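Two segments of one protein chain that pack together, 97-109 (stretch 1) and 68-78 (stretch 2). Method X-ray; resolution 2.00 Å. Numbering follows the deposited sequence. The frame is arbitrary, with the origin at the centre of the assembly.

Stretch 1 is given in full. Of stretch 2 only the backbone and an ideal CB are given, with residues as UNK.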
# COMPACT_ATOMS: atom_id res chain seq x y z
N ASP A 97 10.19 5.27 14.96
CA ASP A 97 10.58 6.37 14.08
C ASP A 97 10.05 6.17 12.65
O ASP A 97 9.50 7.09 12.07
CB ASP A 97 12.10 6.56 14.08
CG ASP A 97 12.52 7.92 13.54
OD1 ASP A 97 12.28 8.94 14.25
OD2 ASP A 97 13.09 7.98 12.42
N ASN A 98 10.20 4.97 12.08
CA ASN A 98 9.67 4.67 10.74
C ASN A 98 8.15 4.72 10.61
O ASN A 98 7.61 5.24 9.63
CB ASN A 98 10.18 3.31 10.26
CG ASN A 98 11.64 3.34 9.81
OD1 ASN A 98 12.24 4.40 9.62
ND2 ASN A 98 12.22 2.16 9.63
N VAL A 99 7.45 4.18 11.61
CA VAL A 99 6.00 4.32 11.72
C VAL A 99 5.57 5.79 11.85
O VAL A 99 4.72 6.25 11.11
CB VAL A 99 5.42 3.49 12.91
CG1 VAL A 99 3.92 3.78 13.11
CG2 VAL A 99 5.61 2.02 12.67
N SER A 100 6.18 6.51 12.78
CA SER A 100 5.84 7.92 12.98
C SER A 100 6.07 8.73 11.71
O SER A 100 5.28 9.60 11.39
CB SER A 100 6.64 8.51 14.14
OG SER A 100 6.22 7.98 15.39
N ARG A 101 7.17 8.45 11.01
CA ARG A 101 7.51 9.14 9.75
C ARG A 101 6.53 8.82 8.65
O ARG A 101 6.02 9.72 7.99
CB ARG A 101 8.89 8.71 9.28
CG ARG A 101 10.02 9.46 9.88
CD ARG A 101 11.29 9.08 9.14
NE ARG A 101 11.37 9.71 7.83
CZ ARG A 101 12.07 9.23 6.81
NH1 ARG A 101 12.76 8.09 6.94
NH2 ARG A 101 12.08 9.88 5.66
N ILE A 102 6.28 7.53 8.42
CA ILE A 102 5.37 7.17 7.35
C ILE A 102 3.94 7.70 7.58
O ILE A 102 3.29 8.21 6.64
CB ILE A 102 5.44 5.65 6.99
CG1 ILE A 102 4.97 5.43 5.54
CG2 ILE A 102 4.64 4.77 7.99
CD1 ILE A 102 5.87 6.06 4.47
N VAL A 103 3.47 7.62 8.82
CA VAL A 103 2.15 8.11 9.15
C VAL A 103 2.08 9.64 8.96
O VAL A 103 1.12 10.15 8.36
CB VAL A 103 1.69 7.62 10.57
CG1 VAL A 103 0.45 8.34 11.01
CG2 VAL A 103 1.45 6.10 10.52
N ALA A 104 3.11 10.35 9.41
CA ALA A 104 3.12 11.82 9.29
C ALA A 104 3.17 12.27 7.83
O ALA A 104 2.70 13.34 7.49
CB ALA A 104 4.29 12.40 10.04
N LEU A 105 3.71 11.40 6.97
CA LEU A 105 3.76 11.62 5.51
C LEU A 105 2.47 11.27 4.77
O LEU A 105 2.39 11.48 3.56
CB LEU A 105 4.97 10.89 4.91
CG LEU A 105 6.29 11.60 5.28
CD1 LEU A 105 7.49 10.77 4.92
CD2 LEU A 105 6.40 13.01 4.63
N GLY A 106 1.46 10.78 5.50
CA GLY A 106 0.15 10.52 4.92
C GLY A 106 -0.39 9.09 4.88
O GLY A 106 -1.56 8.89 4.57
N ALA A 107 0.44 8.09 5.19
CA ALA A 107 -0.02 6.70 5.33
C ALA A 107 -1.02 6.57 6.50
O ALA A 107 -0.87 7.25 7.50
CB ALA A 107 1.15 5.77 5.54
N GLU A 108 -2.03 5.70 6.37
CA GLU A 108 -3.03 5.51 7.45
C GLU A 108 -2.40 4.83 8.64
O GLU A 108 -2.75 5.08 9.81
CB GLU A 108 -4.23 4.66 6.99
CG GLU A 108 -5.02 5.25 5.86
CD GLU A 108 -5.53 6.63 6.16
OE1 GLU A 108 -5.95 6.88 7.32
OE2 GLU A 108 -5.53 7.45 5.22
N THR A 109 -1.46 3.94 8.32
CA THR A 109 -0.84 3.07 9.29
C THR A 109 0.29 2.31 8.62
O THR A 109 0.50 2.42 7.41
CB THR A 109 -1.88 2.09 9.90
OG1 THR A 109 -1.28 1.39 10.99
CG2 THR A 109 -2.43 1.12 8.84
N UNK A 68 12.56 5.13 -2.41
CA UNK A 68 12.38 5.67 -1.09
C UNK A 68 10.87 5.69 -0.84
O UNK A 68 10.19 6.56 -1.36
CB UNK A 68 13.01 7.06 -0.95
N UNK A 69 10.36 4.74 -0.05
CA UNK A 69 8.92 4.64 0.27
C UNK A 69 8.34 5.84 1.00
O UNK A 69 7.16 6.19 0.83
CB UNK A 69 8.67 3.39 1.12
N UNK A 70 9.17 6.50 1.80
CA UNK A 70 8.74 7.69 2.54
C UNK A 70 8.43 8.85 1.61
O UNK A 70 7.41 9.53 1.74
CB UNK A 70 9.82 8.11 3.55
N UNK A 71 9.31 9.01 0.62
CA UNK A 71 9.18 10.02 -0.41
C UNK A 71 7.98 9.76 -1.33
O UNK A 71 7.21 10.68 -1.65
CB UNK A 71 10.47 10.08 -1.23
N UNK A 72 7.84 8.50 -1.76
CA UNK A 72 6.73 8.03 -2.60
C UNK A 72 5.38 8.29 -1.91
O UNK A 72 4.44 8.82 -2.52
CB UNK A 72 6.89 6.54 -2.91
N UNK A 73 5.31 7.94 -0.62
CA UNK A 73 4.10 8.20 0.18
C UNK A 73 3.77 9.68 0.25
O UNK A 73 2.62 10.09 0.05
CB UNK A 73 4.27 7.65 1.60
N UNK A 74 4.78 10.49 0.53
CA UNK A 74 4.63 11.94 0.54
C UNK A 74 4.13 12.46 -0.81
O UNK A 74 3.17 13.23 -0.85
CB UNK A 74 5.96 12.60 0.90
N UNK A 75 4.75 12.02 -1.91
CA UNK A 75 4.29 12.39 -3.27
C UNK A 75 2.84 11.99 -3.55
O UNK A 75 2.12 12.74 -4.19
CB UNK A 75 5.20 11.74 -4.32
N UNK A 76 2.43 10.79 -3.12
CA UNK A 76 1.04 10.35 -3.33
C UNK A 76 0.06 11.25 -2.58
O UNK A 76 -0.90 11.76 -3.15
CB UNK A 76 0.86 8.90 -2.88
N UNK A 77 0.34 11.47 -1.30
CA UNK A 77 -0.63 12.15 -0.42
C UNK A 77 -0.63 13.68 -0.52
O UNK A 77 -1.53 14.33 -0.00
CB UNK A 77 -0.35 11.76 1.03
N UNK A 78 0.37 14.26 -1.18
CA UNK A 78 0.45 15.73 -1.30
C UNK A 78 0.13 16.27 -2.71
O UNK A 78 0.22 17.47 -2.94
CB UNK A 78 1.85 16.19 -0.90

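Helix 69-77 runs roughly parallel to helix 97-104, with axes 23° apart and 9.5 Å at closest approach. Position 68 directly precedes the first turn, and its CB points sideways with nothing of stretch 1 within 5.5 Å. An N-cap residue such as Asp, Asn, Ser or Thr would suit. It is Asp68, whose OD2 accepts weak bonds from the backbone N of positions 70 and 71; water 1 links OD2 weakly to Arg101 NH1.

At position 69 an ideal CB would point sideways, 5.1 Å from Ile102 CD1, and the helical angles restrict little, so stretch 1 does not dictate the residue; it is Gly69, whose O lies 3.9 Å from Ile102 CD1.

Position 70 points toward stretch 1, its ideal CB 3.6 Å from Arg101 NH2 and 3.8 Å from Leu105 CD1. Aliphatic carbon beside a guanidinium favours a long apolar or aromatic side chain. The residue is Phe70, and with chi1 in m its ring extends along the neighbouring helix. The Arg101 guanidinium lies flat on one face, and Arg101 CZ sits 3.9 Å from the centroid of the Phe70 ring, a cation-pi contact. Asn98 O approaches the ring edge, 3.5 Å from Phe70 CE1, while Ile102 CD1 packs 3.8 Å from Phe70 CD1.

Positions 71 and 72 point away and could hold many residues; they are Ser71 and Ile72.

Position 73 again points toward stretch 1, but its ideal CB is already 3.7 Å from Ile102 CD1. A small side chain such as Ala, Ser or Cys suits this close approach. Cys73, with chi1 in t, places SG 3.5 Å from Ala107 N and 3.9 Å from Ala107 CB, beside the turn that ends the neighbouring helix.

The CB of position 74 points sideways, 3.8 Å from Leu105 CD2, so apolar or amphipathic side chains would serve. His74 brings ND1 3.8 Å from Leu105 CD2, and water 2 bridges ND1 to Leu105 O.

Positions 75 and 76, pointing away and sideways, meet nothing of stretch 1; they are Arg75 and Ile76.

At position 77 the ideal CB lies 4.1 Å from Gly106 CA and 3.7 Å from Leu105 O. Carbonyls and the Glu108 carboxylate favour a long, flexible donor, Lys or Arg. Lys77 passes over Gly106, with CE 3.4 Å from Gly106 O. Lys77 NZ stops 4.4 Å from Glu108 OE2, beyond a salt bridge, and waters 3 and 4 each join the two.

Position 78 faces open space and tolerates many residues; Ser78 OG bonds back to His74 O.

Stretch 2, residues 68-78: DGFSICHRIKS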
# COMPACT_ATOMS: atom_id res chain seq x y z
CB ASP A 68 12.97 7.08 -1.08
CG ASP A 68 12.92 7.75 0.29
OD1 ASP A 68 13.69 8.71 0.48
OD2 ASP A 68 12.12 7.36 1.16
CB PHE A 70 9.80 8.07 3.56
CG PHE A 70 10.03 7.00 4.61
CD1 PHE A 70 9.28 6.99 5.79
CD2 PHE A 70 10.97 6.01 4.41
CE1 PHE A 70 9.48 6.00 6.76
CE2 PHE A 70 11.19 5.02 5.36
CZ PHE A 70 10.44 5.00 6.53
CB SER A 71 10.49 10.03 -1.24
OG SER A 71 10.81 11.34 -1.65
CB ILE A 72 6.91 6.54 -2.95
CG1 ILE A 72 7.78 6.39 -4.20
CG2 ILE A 72 5.58 5.92 -3.40
CD1 ILE A 72 9.25 6.53 -4.04
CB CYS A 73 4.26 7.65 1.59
SG CYS A 73 2.78 7.85 2.63
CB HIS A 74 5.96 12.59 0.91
CG HIS A 74 5.89 14.08 0.99
ND1 HIS A 74 4.89 14.74 1.66
CD2 HIS A 74 6.73 15.03 0.52
CE1 HIS A 74 5.10 16.04 1.59
NE2 HIS A 74 6.21 16.25 0.91
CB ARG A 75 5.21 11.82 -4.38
CG ARG A 75 4.76 12.12 -5.84
CD ARG A 75 4.01 10.92 -6.47
NE ARG A 75 3.49 11.22 -7.81
CZ ARG A 75 2.26 11.64 -8.08
NH1 ARG A 75 1.37 11.80 -7.11
NH2 ARG A 75 1.90 11.89 -9.33
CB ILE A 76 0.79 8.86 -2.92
CG1 ILE A 76 1.49 7.91 -3.90
CG2 ILE A 76 -0.76 8.55 -2.87
CD1 ILE A 76 1.79 6.52 -3.36
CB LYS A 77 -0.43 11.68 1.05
CG LYS A 77 -0.72 10.19 1.26
CD LYS A 77 -2.19 9.85 0.97
CE LYS A 77 -3.16 10.48 1.99
NZ LYS A 77 -4.53 9.94 1.73
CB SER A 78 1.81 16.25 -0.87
OG SER A 78 2.84 15.70 -1.68
O HOH W 1 14.20 7.87 3.86
O HOH W 2 2.07 14.23 3.02
O HOH W 3 -3.64 7.45 3.38
O HOH W 4 -5.70 10.35 4.34
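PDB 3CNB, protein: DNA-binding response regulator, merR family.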